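Local coordinates for protein NURA (Sulfolobus solfataricus, PDB 2YGK) that degrades DNA as a manganese-dependent nuclease, probably working with HerA to resect the 5' strand at double-strand breaks during repair, at residues 60-65 and 314-319; 75-80 and 86-91; 108-113 and 180-185; 115-120 and 187-192; 163-168 and 172-177. One frame throughout, in Å; residues are numbered along the deposited sequence.

Contact 1 (60-65 and 314-319); sequences GSFGRP and MDREKI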
# COMPACT_ATOMS: atom_id res chain seq x y z
N GLY A 60 -4.45 -10.06 -11.62
CA GLY A 60 -3.85 -10.32 -10.31
C GLY A 60 -2.37 -10.06 -10.41
O GLY A 60 -1.81 -10.20 -11.49
N SER A 61 -1.75 -9.71 -9.28
CA SER A 61 -0.36 -9.34 -9.25
C SER A 61 0.20 -9.29 -7.84
O SER A 61 -0.54 -9.18 -6.90
CB SER A 61 -0.16 -7.93 -9.82
OG SER A 61 -0.40 -7.01 -8.77
N PHE A 62 1.52 -9.33 -7.73
CA PHE A 62 2.18 -9.12 -6.47
C PHE A 62 3.65 -8.91 -6.74
O PHE A 62 4.17 -9.29 -7.79
CB PHE A 62 1.95 -10.30 -5.51
CG PHE A 62 2.97 -11.38 -5.61
CD1 PHE A 62 2.87 -12.34 -6.61
CD2 PHE A 62 4.06 -11.42 -4.72
CE1 PHE A 62 3.84 -13.35 -6.73
CE2 PHE A 62 5.05 -12.41 -4.83
CZ PHE A 62 4.94 -13.38 -5.85
N GLY A 63 4.31 -8.30 -5.77
CA GLY A 63 5.74 -8.11 -5.81
C GLY A 63 6.30 -8.11 -4.42
O GLY A 63 5.75 -7.46 -3.54
N ARG A 64 7.36 -8.87 -4.20
CA ARG A 64 7.97 -8.98 -2.89
C ARG A 64 9.40 -8.42 -2.90
O ARG A 64 10.25 -8.90 -3.66
CB ARG A 64 7.96 -10.42 -2.38
CG ARG A 64 8.24 -10.47 -0.89
CD ARG A 64 8.30 -11.86 -0.30
NE ARG A 64 8.93 -11.82 1.04
CZ ARG A 64 10.01 -12.51 1.43
NH1 ARG A 64 10.64 -13.37 0.63
NH2 ARG A 64 10.47 -12.36 2.67
N PRO A 65 9.66 -7.39 -2.08
CA PRO A 65 11.00 -6.79 -1.94
C PRO A 65 12.01 -7.82 -1.49
O PRO A 65 11.83 -8.43 -0.46
CB PRO A 65 10.80 -5.74 -0.85
CG PRO A 65 9.34 -5.37 -0.96
CD PRO A 65 8.63 -6.60 -1.38
N MSE A 314 -0.07 -18.97 -0.70
CA MSE A 314 0.63 -20.16 -1.16
C MSE A 314 1.29 -19.95 -2.52
O MSE A 314 2.44 -20.34 -2.70
CB MSE A 314 -0.34 -21.34 -1.24
CG MSE A 314 0.27 -22.66 -1.70
SE MSE A 314 -0.88 -24.18 -1.20
CE MSE A 314 -0.12 -24.53 0.58
N ASP A 315 0.57 -19.34 -3.47
CA ASP A 315 1.15 -19.02 -4.80
C ASP A 315 2.44 -18.23 -4.64
O ASP A 315 3.47 -18.55 -5.21
CB ASP A 315 0.17 -18.20 -5.65
CG ASP A 315 -1.14 -18.91 -5.90
OD1 ASP A 315 -1.11 -20.14 -6.14
OD2 ASP A 315 -2.20 -18.25 -5.86
N ARG A 316 2.36 -17.18 -3.84
CA ARG A 316 3.51 -16.35 -3.54
C ARG A 316 4.70 -17.15 -2.97
O ARG A 316 5.84 -16.89 -3.33
CB ARG A 316 3.13 -15.29 -2.51
CG ARG A 316 2.14 -14.29 -2.98
CD ARG A 316 1.85 -13.30 -1.89
NE ARG A 316 1.14 -12.17 -2.45
CZ ARG A 316 -0.17 -11.96 -2.36
NH1 ARG A 316 -0.95 -12.82 -1.69
NH2 ARG A 316 -0.69 -10.88 -2.95
N GLU A 317 4.41 -18.08 -2.07
CA GLU A 317 5.42 -18.93 -1.47
C GLU A 317 6.14 -19.71 -2.56
O GLU A 317 7.36 -19.70 -2.62
CB GLU A 317 4.76 -19.87 -0.45
CG GLU A 317 5.70 -20.73 0.42
CD GLU A 317 4.93 -21.63 1.44
OE1 GLU A 317 3.66 -21.59 1.48
OE2 GLU A 317 5.62 -22.39 2.19
N LYS A 318 5.37 -20.37 -3.43
CA LYS A 318 5.94 -21.18 -4.52
C LYS A 318 6.87 -20.36 -5.41
O LYS A 318 7.97 -20.80 -5.73
CB LYS A 318 4.82 -21.76 -5.40
CG LYS A 318 3.96 -22.81 -4.73
CD LYS A 318 4.72 -24.13 -4.60
CE LYS A 318 3.86 -25.24 -3.97
NZ LYS A 318 4.64 -26.52 -3.84
N ILE A 319 6.39 -19.19 -5.82
CA ILE A 319 7.08 -18.33 -6.79
C ILE A 319 8.46 -17.98 -6.23
O ILE A 319 9.48 -18.22 -6.90
CB ILE A 319 6.27 -17.01 -7.12
CG1 ILE A 319 4.87 -17.31 -7.70
CG2 ILE A 319 7.03 -16.11 -8.08
CD1 ILE A 319 4.78 -17.69 -9.16
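F62 turns one face of its ring to R316 and an edge to I319, tying strand 54-65 to the C-terminal helix 313-330. The strand belongs to the mixed sheet at the core of the NurA domain, whose family is grouped in the RNase H clan. The two short segments are inclined at 52° with axes 10.3 Å apart, so side chains must span the distance.

The main interaction is a CH-pi contact: CG of R316 lies 3.8 Å from the centroid of the F62 ring, almost on the ring normal. F62 CG sits between its backbone N and carbonyl carbon (chi1 89°), which turns the ring so that one face meets R316 CG. The R316 chain runs extended from CG, bringing NE to 3.7 Å from F62 CB. Ring and guanidinium planes are 82° apart, which rules out a flat stack.

Apolar packing adds I319, whose CB comes near the ring plane at 4.1 Å from F62 CZ. F311 also meets this ring, and M1 of the second subunit packs on I319, placing the contact beside the dimer interface. Replacing F62 with alanine would probably leave R316 CG without the face it rests on and open a gap beside I319.

No hydrogen bond crosses between the segments; the nearest polar approach, R316 NH2 to S61 O, is 4.3 Å.

Contact 2 (75-80 and 86-91); sequences GAESVI and VKTLSE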
# COMPACT_ATOMS: atom_id res chain seq x y z
N GLY A 75 -0.76 -11.51 -13.84
CA GLY A 75 -1.55 -12.40 -14.65
C GLY A 75 -2.94 -11.83 -14.92
O GLY A 75 -3.53 -11.17 -14.09
N ALA A 76 -3.45 -12.07 -16.11
CA ALA A 76 -4.79 -11.66 -16.42
C ALA A 76 -5.48 -12.80 -17.17
O ALA A 76 -4.82 -13.63 -17.81
CB ALA A 76 -4.80 -10.35 -17.23
N GLU A 77 -6.79 -12.84 -17.05
CA GLU A 77 -7.58 -13.85 -17.69
C GLU A 77 -8.85 -13.25 -18.28
O GLU A 77 -9.48 -12.41 -17.67
CB GLU A 77 -7.95 -14.89 -16.64
CG GLU A 77 -8.75 -16.05 -17.17
CD GLU A 77 -8.91 -17.12 -16.13
OE1 GLU A 77 -9.76 -17.05 -15.30
OE2 GLU A 77 -8.17 -18.07 -16.09
N SER A 78 -9.19 -13.68 -19.49
CA SER A 78 -10.51 -13.42 -20.06
C SER A 78 -11.37 -14.67 -19.83
O SER A 78 -10.88 -15.81 -19.85
CB SER A 78 -10.43 -13.06 -21.56
OG SER A 78 -9.92 -14.14 -22.33
N VAL A 79 -12.65 -14.42 -19.62
CA VAL A 79 -13.62 -15.45 -19.30
C VAL A 79 -14.90 -15.17 -20.10
O VAL A 79 -15.45 -14.06 -20.01
CB VAL A 79 -13.94 -15.44 -17.79
CG1 VAL A 79 -15.20 -16.19 -17.52
CG2 VAL A 79 -12.81 -16.04 -17.00
N ILE A 80 -15.34 -16.16 -20.88
CA ILE A 80 -16.63 -16.07 -21.58
C ILE A 80 -17.74 -16.76 -20.79
O ILE A 80 -17.60 -17.92 -20.40
CB ILE A 80 -16.56 -16.65 -23.03
CG1 ILE A 80 -17.76 -16.19 -23.86
CG2 ILE A 80 -16.49 -18.19 -23.03
CD1 ILE A 80 -17.45 -15.96 -25.34
N VAL A 86 -19.86 -20.86 -18.24
CA VAL A 86 -18.68 -20.00 -18.21
C VAL A 86 -17.47 -20.85 -18.51
O VAL A 86 -17.36 -21.96 -18.00
CB VAL A 86 -18.51 -19.29 -16.83
CG1 VAL A 86 -19.54 -18.22 -16.67
CG2 VAL A 86 -18.66 -20.25 -15.70
N LYS A 87 -16.57 -20.35 -19.36
CA LYS A 87 -15.24 -20.97 -19.54
C LYS A 87 -14.19 -19.91 -19.82
O LYS A 87 -14.50 -18.90 -20.44
CB LYS A 87 -15.23 -22.00 -20.68
CG LYS A 87 -15.01 -21.43 -22.07
CD LYS A 87 -15.17 -22.45 -23.18
CE LYS A 87 -15.52 -21.76 -24.53
NZ LYS A 87 -15.06 -22.54 -25.74
N THR A 88 -12.95 -20.17 -19.38
CA THR A 88 -11.80 -19.28 -19.66
C THR A 88 -11.44 -19.31 -21.13
O THR A 88 -11.51 -20.35 -21.77
CB THR A 88 -10.54 -19.67 -18.88
OG1 THR A 88 -10.34 -21.07 -19.03
CG2 THR A 88 -10.70 -19.38 -17.42
N LEU A 89 -11.07 -18.15 -21.65
CA LEU A 89 -10.72 -17.98 -23.03
C LEU A 89 -9.23 -17.91 -23.14
O LEU A 89 -8.62 -18.80 -23.68
CB LEU A 89 -11.34 -16.70 -23.57
CG LEU A 89 -12.68 -16.78 -24.29
CD1 LEU A 89 -13.22 -15.38 -24.37
CD2 LEU A 89 -12.51 -17.42 -25.67
N SER A 90 -8.64 -16.84 -22.62
CA SER A 90 -7.20 -16.66 -22.62
C SER A 90 -6.68 -16.46 -21.20
O SER A 90 -7.41 -16.04 -20.31
CB SER A 90 -6.85 -15.43 -23.43
OG SER A 90 -7.42 -15.52 -24.72
N GLU A 91 -5.41 -16.81 -21.02
CA GLU A 91 -4.62 -16.47 -19.83
C GLU A 91 -3.31 -15.85 -20.30
O GLU A 91 -2.71 -16.27 -21.28
CB GLU A 91 -4.29 -17.72 -19.00
CG GLU A 91 -5.49 -18.50 -18.47
CD GLU A 91 -5.88 -19.70 -19.34
OE1 GLU A 91 -6.02 -19.57 -20.60
OE2 GLU A 91 -6.07 -20.79 -18.76
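E77 reaches across the hairpin of strands 70-82 and 85-98 to touch T88, S90 and E91. Its CB stands 3.9 Å from S90 O and its CG closes to 3.4 Å from the same oxygen. With CG opposite the backbone N (chi1 -178°) and the chain extended, CD arrives 3.2 Å from T88 CG2. At the tip both carboxylate oxygens border that methyl, and OE2 also lies 3.6 Å from E91 CG. Like charges stand near this carboxylate: E91 OE2 is 4.4 Å from E77 OE2, and D308 OD2 lies close to E77 OE1.

The register is consistent with E77 meeting T88 as well as E91: E77 pairs with E91 but V79 with T88, both non-hydrogen-bonded pairs, a shift of one that makes a beta bulge. Past it, I80 and K87 form a hydrogen-bonded pair. At the bulge, L89 N bonds to S78 O almost straight at hydrogen (178°), yet from above the carbonyl plane.

S90 N donates to S78 OG at 3.0 Å, and both serine hydroxyls are hydrogen-bonded to OD2 of D123. A hydroxyl thus stands in for a main-chain acceptor, and the shared aspartate links both strands to helix 104-123, which packs against A76 and S90.

Contact 3 (108-113 and 180-185); sequences ISLLME and LLNQFL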
# COMPACT_ATOMS: atom_id res chain seq x y z
N ILE A 108 4.19 -2.60 -11.18
CA ILE A 108 3.70 -3.96 -11.25
C ILE A 108 2.22 -3.90 -11.59
O ILE A 108 1.75 -4.62 -12.47
CB ILE A 108 3.88 -4.75 -9.96
CG1 ILE A 108 5.35 -5.09 -9.72
CG2 ILE A 108 3.08 -6.05 -10.01
CD1 ILE A 108 5.68 -5.37 -8.25
N SER A 109 1.49 -3.04 -10.89
CA SER A 109 0.06 -2.99 -11.10
C SER A 109 -0.30 -2.45 -12.48
O SER A 109 -1.24 -2.92 -13.08
CB SER A 109 -0.66 -2.22 -9.98
OG SER A 109 -0.01 -1.02 -9.69
N LEU A 110 0.46 -1.47 -12.98
CA LEU A 110 0.20 -0.91 -14.30
C LEU A 110 0.50 -1.96 -15.36
O LEU A 110 -0.16 -2.03 -16.39
CB LEU A 110 1.06 0.33 -14.55
CG LEU A 110 0.58 1.55 -13.77
CD1 LEU A 110 1.63 2.66 -13.72
CD2 LEU A 110 -0.70 2.08 -14.34
N LEU A 111 1.52 -2.77 -15.11
CA LEU A 111 1.82 -3.89 -15.99
C LEU A 111 0.65 -4.88 -16.00
O LEU A 111 0.24 -5.35 -17.07
CB LEU A 111 3.10 -4.53 -15.54
CG LEU A 111 3.63 -5.76 -16.25
CD1 LEU A 111 3.49 -5.68 -17.77
CD2 LEU A 111 5.09 -5.94 -15.82
N MSE A 112 0.07 -5.14 -14.84
CA MSE A 112 -1.10 -6.00 -14.75
C MSE A 112 -2.25 -5.39 -15.56
O MSE A 112 -2.86 -6.07 -16.36
CB MSE A 112 -1.47 -6.24 -13.29
CG MSE A 112 -2.72 -7.11 -13.07
SE MSE A 112 -3.45 -6.85 -11.24
CE MSE A 112 -3.66 -4.90 -11.40
N GLU A 113 -2.52 -4.10 -15.37
CA GLU A 113 -3.59 -3.43 -16.09
C GLU A 113 -3.38 -3.54 -17.62
O GLU A 113 -4.30 -3.88 -18.36
CB GLU A 113 -3.73 -1.99 -15.56
CG GLU A 113 -4.75 -1.89 -14.28
CD GLU A 113 -4.20 -1.14 -12.99
OE1 GLU A 113 -3.20 -0.38 -13.10
OE2 GLU A 113 -4.79 -1.32 -11.88
N LEU A 180 0.95 5.69 -19.99
CA LEU A 180 0.59 6.01 -21.38
C LEU A 180 0.01 4.80 -22.11
O LEU A 180 -1.07 4.88 -22.70
CB LEU A 180 1.80 6.54 -22.16
CG LEU A 180 1.85 8.04 -22.43
CD1 LEU A 180 3.01 8.35 -23.37
CD2 LEU A 180 0.55 8.58 -23.04
N LEU A 181 0.71 3.67 -22.03
CA LEU A 181 0.24 2.43 -22.65
C LEU A 181 -1.21 2.11 -22.28
O LEU A 181 -2.05 1.81 -23.14
CB LEU A 181 1.14 1.25 -22.27
CG LEU A 181 0.81 -0.06 -23.00
CD1 LEU A 181 0.76 0.18 -24.51
CD2 LEU A 181 1.77 -1.17 -22.65
N ASN A 182 -1.51 2.16 -20.99
CA ASN A 182 -2.89 1.95 -20.57
C ASN A 182 -3.88 2.94 -21.21
O ASN A 182 -4.94 2.53 -21.69
CB ASN A 182 -2.98 2.00 -19.07
CG ASN A 182 -2.17 0.94 -18.41
OD1 ASN A 182 -1.79 -0.04 -19.04
ND2 ASN A 182 -1.91 1.10 -17.13
N GLN A 183 -3.53 4.22 -21.26
CA GLN A 183 -4.42 5.23 -21.86
C GLN A 183 -4.67 4.94 -23.34
O GLN A 183 -5.79 5.06 -23.82
CB GLN A 183 -3.86 6.65 -21.67
CG GLN A 183 -3.96 7.17 -20.23
CD GLN A 183 -3.44 8.60 -20.02
OE1 GLN A 183 -2.77 9.19 -20.88
NE2 GLN A 183 -3.75 9.15 -18.85
N PHE A 184 -3.63 4.51 -24.04
CA PHE A 184 -3.71 4.16 -25.44
C PHE A 184 -4.52 2.89 -25.62
O PHE A 184 -5.35 2.81 -26.53
CB PHE A 184 -2.31 4.00 -26.01
CG PHE A 184 -2.26 3.46 -27.42
CD1 PHE A 184 -2.57 4.26 -28.51
CD2 PHE A 184 -1.87 2.14 -27.65
CE1 PHE A 184 -2.50 3.76 -29.81
CE2 PHE A 184 -1.79 1.64 -28.95
CZ PHE A 184 -2.11 2.45 -30.03
N LEU A 185 -4.33 1.92 -24.73
CA LEU A 185 -5.13 0.70 -24.74
C LEU A 185 -6.62 0.89 -24.43
O LEU A 185 -7.49 0.27 -25.07
CB LEU A 185 -4.52 -0.31 -23.76
CG LEU A 185 -3.22 -0.87 -24.30
CD1 LEU A 185 -2.55 -1.70 -23.22
CD2 LEU A 185 -3.45 -1.71 -25.57
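N182 pushes its amide against L110 and E113, ND2 lying 3.2 Å from L110 CD2 and 3.9 Å from E113 CB, packing without a hydrogen bond between the segments. The setting is helix-against-helix packing, with 171-193 laid on 104-123, whose other side rests on strand 70-82 of the central sheet. E113 and N182 mark the closest backbone approach, their CA atoms 7.0 Å apart.

N182 points its CB at the neighbouring helix, and CG is anti to its own carbonyl carbon (chi1 -62°), so the amide enters between L110 and E113, one turn apart. L110 crosses it at about a right angle, bringing a single methyl against the nitrogen. A114 and L117 of helix 104-123 also touch N182, which is buried. Substituting alanine for N182 would probably open a gap beside L110 CD2 and let that leucine shift its rotation.

Although the side chain of E113 is about 7 Å from the bound manganese at the nearest atoms, it meets N182 through CB alone. The main chain of the first helix comes near the amide too, but L110 O is 3.7 Å from N182 ND2, too long for a hydrogen bond.

Contact 4 (115-120 and 187-192); sequences LELSLA and SKIIEE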
# COMPACT_ATOMS: atom_id res chain seq x y z
N LEU A 115 -2.12 -6.02 -19.26
CA LEU A 115 -2.47 -7.35 -19.76
C LEU A 115 -3.99 -7.53 -19.81
O LEU A 115 -4.52 -8.15 -20.75
CB LEU A 115 -1.86 -8.46 -18.90
CG LEU A 115 -0.33 -8.57 -18.91
CD1 LEU A 115 0.11 -9.65 -17.92
CD2 LEU A 115 0.22 -8.86 -20.29
N GLU A 116 -4.68 -7.00 -18.80
CA GLU A 116 -6.13 -6.98 -18.81
C GLU A 116 -6.61 -6.29 -20.08
O GLU A 116 -7.31 -6.89 -20.89
CB GLU A 116 -6.70 -6.23 -17.60
CG GLU A 116 -6.58 -6.97 -16.32
CD GLU A 116 -6.93 -6.17 -15.08
OE1 GLU A 116 -8.03 -5.66 -14.95
OE2 GLU A 116 -6.10 -6.08 -14.18
N LEU A 117 -6.22 -5.03 -20.25
CA LEU A 117 -6.72 -4.25 -21.36
C LEU A 117 -6.31 -4.88 -22.67
O LEU A 117 -7.11 -4.90 -23.59
CB LEU A 117 -6.21 -2.82 -21.32
CG LEU A 117 -6.54 -1.96 -20.09
CD1 LEU A 117 -5.66 -0.71 -20.23
CD2 LEU A 117 -8.08 -1.62 -19.89
N SER A 118 -5.12 -5.46 -22.77
CA SER A 118 -4.84 -6.13 -24.04
C SER A 118 -5.68 -7.40 -24.27
O SER A 118 -5.93 -7.75 -25.39
CB SER A 118 -3.35 -6.38 -24.25
OG SER A 118 -2.96 -7.53 -23.56
N LEU A 119 -6.13 -8.09 -23.23
CA LEU A 119 -7.04 -9.23 -23.43
C LEU A 119 -8.44 -8.73 -23.81
O LEU A 119 -9.20 -9.42 -24.50
CB LEU A 119 -7.11 -10.12 -22.18
CG LEU A 119 -5.85 -10.93 -21.86
CD1 LEU A 119 -5.96 -11.69 -20.56
CD2 LEU A 119 -5.63 -11.91 -22.96
N ALA A 120 -8.79 -7.54 -23.37
CA ALA A 120 -10.06 -6.97 -23.80
C ALA A 120 -10.04 -6.78 -25.33
O ALA A 120 -11.06 -6.95 -26.01
CB ALA A 120 -10.33 -5.65 -23.08
N SER A 187 -8.15 3.56 -25.04
CA SER A 187 -8.64 4.30 -26.20
C SER A 187 -9.00 3.41 -27.38
O SER A 187 -9.94 3.72 -28.10
CB SER A 187 -7.62 5.34 -26.66
OG SER A 187 -7.48 6.31 -25.66
N LYS A 188 -8.25 2.33 -27.58
CA LYS A 188 -8.56 1.40 -28.65
C LYS A 188 -9.84 0.64 -28.32
O LYS A 188 -10.68 0.43 -29.19
CB LYS A 188 -7.40 0.43 -28.89
CG LYS A 188 -6.13 1.17 -29.38
CD LYS A 188 -5.55 0.60 -30.69
CE LYS A 188 -6.46 0.84 -31.92
NZ LYS A 188 -6.24 2.15 -32.60
N ILE A 189 -9.99 0.26 -27.06
CA ILE A 189 -11.15 -0.49 -26.60
C ILE A 189 -12.44 0.32 -26.81
O ILE A 189 -13.41 -0.19 -27.35
CB ILE A 189 -10.98 -0.91 -25.15
CG1 ILE A 189 -9.82 -1.91 -25.04
CG2 ILE A 189 -12.24 -1.55 -24.63
CD1 ILE A 189 -9.30 -2.13 -23.59
N ILE A 190 -12.41 1.58 -26.43
CA ILE A 190 -13.52 2.48 -26.58
C ILE A 190 -13.90 2.63 -28.02
O ILE A 190 -15.07 2.57 -28.36
CB ILE A 190 -13.20 3.89 -26.05
CG1 ILE A 190 -12.88 3.85 -24.56
CG2 ILE A 190 -14.39 4.82 -26.27
CD1 ILE A 190 -13.98 3.23 -23.72
N GLU A 191 -12.94 2.80 -28.90
CA GLU A 191 -13.31 2.98 -30.30
C GLU A 191 -13.78 1.69 -31.00
O GLU A 191 -14.60 1.76 -31.90
CB GLU A 191 -12.21 3.68 -31.10
CG GLU A 191 -10.96 2.87 -31.32
CD GLU A 191 -9.98 3.57 -32.24
OE1 GLU A 191 -10.44 4.18 -33.24
OE2 GLU A 191 -8.76 3.51 -31.95
N GLU A 192 -13.30 0.53 -30.59
CA GLU A 192 -13.72 -0.72 -31.21
C GLU A 192 -15.04 -1.22 -30.57
O GLU A 192 -15.86 -1.90 -31.22
CB GLU A 192 -12.59 -1.77 -31.09
CG GLU A 192 -13.01 -3.23 -31.37
CD GLU A 192 -11.84 -4.20 -31.56
OE1 GLU A 192 -10.65 -3.81 -31.40
OE2 GLU A 192 -12.12 -5.38 -31.88
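In the buried packing of helix 104-123 against helix 171-193, one methyl of I189 meets both L117 and A120. CD1 of I189 does all the touching: it lies 3.7 Å from A120 CB and 3.9 Å from L117 CB. It also rests 3.5 Å from the carbonyl oxygen of L117, so it packs against main chain as well as side chain. I189 reaches this position with CG1 anti to its carbonyl carbon (chi1 -66°) and CD1 extended beyond it. The L117 side chain crosses it at about a right angle, with L117 CD2 a further 3.9 Å neighbour of that CD1.

A120 offers only a methyl, and the CA atoms of A120 and I189 are 7.1 Å apart, a close approach for two helices. These helices form successive layers on the sheet of the NurA domain: A120 also touches I57 on strand 54-65, while L115 and L119 of the same helix touch A76 on strand 70-82. L121 extends the packing on I189.

Away from this apolar centre, each helix carries its own local polar contact. S118 OG bonds back to L115 O, reaching it from the same face as L119 N. On the second helix K188 NZ forms a 2.9 Å salt bridge with E191 OE2, approaching from above the carboxylate plane.

Contact 5 (163-168 and 172-177); sequences NGIISI and RKMRDL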
# COMPACT_ATOMS: atom_id res chain seq x y z
N ASN A 163 7.51 -6.02 -23.57
CA ASN A 163 8.92 -6.43 -23.39
C ASN A 163 9.88 -5.25 -23.53
O ASN A 163 10.89 -5.18 -22.83
CB ASN A 163 9.32 -7.55 -24.38
CG ASN A 163 8.79 -8.92 -23.96
OD1 ASN A 163 7.59 -9.10 -23.70
ND2 ASN A 163 9.69 -9.91 -23.92
N GLY A 164 9.55 -4.32 -24.44
CA GLY A 164 10.32 -3.10 -24.64
C GLY A 164 10.23 -2.10 -23.49
O GLY A 164 11.25 -1.59 -23.03
N ILE A 165 9.01 -1.81 -23.06
CA ILE A 165 8.77 -0.84 -21.99
C ILE A 165 9.41 -1.32 -20.69
O ILE A 165 10.00 -0.53 -19.95
CB ILE A 165 7.25 -0.58 -21.79
CG1 ILE A 165 6.68 0.20 -22.98
CG2 ILE A 165 6.99 0.18 -20.51
CD1 ILE A 165 5.17 0.25 -23.01
N ILE A 166 9.31 -2.62 -20.43
CA ILE A 166 9.94 -3.22 -19.25
C ILE A 166 11.45 -3.05 -19.26
O ILE A 166 12.03 -2.81 -18.21
CB ILE A 166 9.60 -4.73 -19.10
CG1 ILE A 166 8.12 -4.92 -18.74
CG2 ILE A 166 10.52 -5.38 -18.06
CD1 ILE A 166 7.67 -6.38 -18.73
N SER A 167 12.06 -3.15 -20.44
CA SER A 167 13.53 -3.08 -20.62
C SER A 167 14.17 -1.69 -20.42
O SER A 167 15.39 -1.58 -20.44
CB SER A 167 13.92 -3.58 -22.02
OG SER A 167 13.41 -4.88 -22.26
N ILE A 168 13.35 -0.65 -20.25
CA ILE A 168 13.85 0.71 -19.99
C ILE A 168 14.81 0.73 -18.81
O ILE A 168 14.71 -0.10 -17.90
CB ILE A 168 12.68 1.72 -19.75
CG1 ILE A 168 12.17 2.30 -21.07
CG2 ILE A 168 13.12 2.88 -18.85
CD1 ILE A 168 13.02 3.45 -21.61
N ARG A 172 11.21 6.45 -13.43
CA ARG A 172 10.09 7.39 -13.58
C ARG A 172 9.51 7.25 -14.98
O ARG A 172 8.29 7.26 -15.16
CB ARG A 172 10.53 8.84 -13.34
CG ARG A 172 10.47 9.29 -11.88
CD ARG A 172 10.68 10.80 -11.75
NE ARG A 172 11.76 11.31 -12.60
CZ ARG A 172 13.06 11.06 -12.42
NH1 ARG A 172 13.47 10.30 -11.41
NH2 ARG A 172 13.94 11.56 -13.26
N LYS A 173 10.41 7.10 -15.96
CA LYS A 173 10.03 6.86 -17.33
C LYS A 173 9.29 5.54 -17.52
O LYS A 173 8.40 5.49 -18.35
CB LYS A 173 11.24 6.92 -18.26
CG LYS A 173 11.64 8.35 -18.62
CD LYS A 173 12.78 8.39 -19.62
CE LYS A 173 13.14 9.82 -19.93
NZ LYS A 173 14.23 9.92 -20.94
N MSE A 174 9.64 4.48 -16.80
CA MSE A 174 8.90 3.23 -16.94
C MSE A 174 7.44 3.34 -16.41
O MSE A 174 6.47 3.03 -17.12
CB MSE A 174 9.60 2.02 -16.30
CG MSE A 174 8.81 0.75 -16.61
SE MSE A 174 9.38 -0.90 -15.85
CE MSE A 174 8.38 -2.19 -16.82
N ARG A 175 7.28 3.80 -15.18
CA ARG A 175 5.96 4.05 -14.65
C ARG A 175 5.19 4.89 -15.66
O ARG A 175 4.06 4.56 -15.98
CB ARG A 175 6.01 4.74 -13.30
CG ARG A 175 4.67 5.41 -12.89
CD ARG A 175 4.85 6.34 -11.71
NE ARG A 175 5.98 7.25 -11.94
CZ ARG A 175 5.90 8.57 -12.01
NH1 ARG A 175 4.75 9.21 -11.81
NH2 ARG A 175 7.01 9.27 -12.25
N ASP A 176 5.80 5.96 -16.15
CA ASP A 176 5.11 6.91 -17.03
C ASP A 176 4.80 6.32 -18.41
O ASP A 176 3.71 6.52 -18.93
CB ASP A 176 5.88 8.23 -17.14
CG ASP A 176 5.64 9.15 -15.94
OD1 ASP A 176 4.99 8.72 -14.96
OD2 ASP A 176 6.07 10.32 -15.98
N LEU A 177 5.74 5.58 -18.98
CA LEU A 177 5.44 4.83 -20.20
C LEU A 177 4.30 3.84 -20.03
O LEU A 177 3.49 3.69 -20.92
CB LEU A 177 6.65 4.07 -20.70
CG LEU A 177 7.60 4.82 -21.60
CD1 LEU A 177 8.65 3.81 -22.11
CD2 LEU A 177 6.89 5.54 -22.76
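M174, a selenomethionine, lies alongside I166 and reaches I165 with its CG, packing helix 171-193 against the short helix 162-166 just before it. The two helices are joined by a few loop residues, and M174, I165 and L177 have the most surface buried by the contact.

M174 reaches across with an extended chain. Its CG is anti to the backbone N (chi1 -175°), and SE is carried to 4.0 Å from I166 O. CG itself lies 3.8 Å from I165 O, so the chain skirts the carbonyls of I165 and I166. The terminal methyl is modelled too close to I166, and its exact place is doubtful.

I165 works through one branch: CG2 is 3.9 Å from L177 CB and 4.3 Å from M174 CG, and so touches two residues one turn apart on the longer helix. L178 and L181 of that helix extend the apolar patch round I165. No hydrogen bond links the segments, and the joint is held by van der Waals contact. S167 OG turns back to donate to N163 O at 2.6 Å.

L177 has a second neighbour in I168, which crosses it at about a right angle, CG1 of I168 standing 4.0 Å from L177 CD1.

How the contacts relate
Contact 1 closes the longest loop, with the other four nested inside it. Of these four, contact 2 comes first along the chain, in series with the helical contacts 3 to 5; contacts 3 and 4 interleave, and contact 5 sits within the loops of both. Strands 54-65 and 70-82, neighbours in one sheet, join contacts 1 and 2, whose centres are 20 Å apart. Contacts 3 and 4, centres 10 Å apart, both use helices 104-123 and 171-193; contact 5, its centre 11 Å from that of contact 3, lies where the latter helix begins. The sheet thus carries helix 104-123, which in turn carries helix 171-193, while contacts 1 and 2 also reach the second subunit.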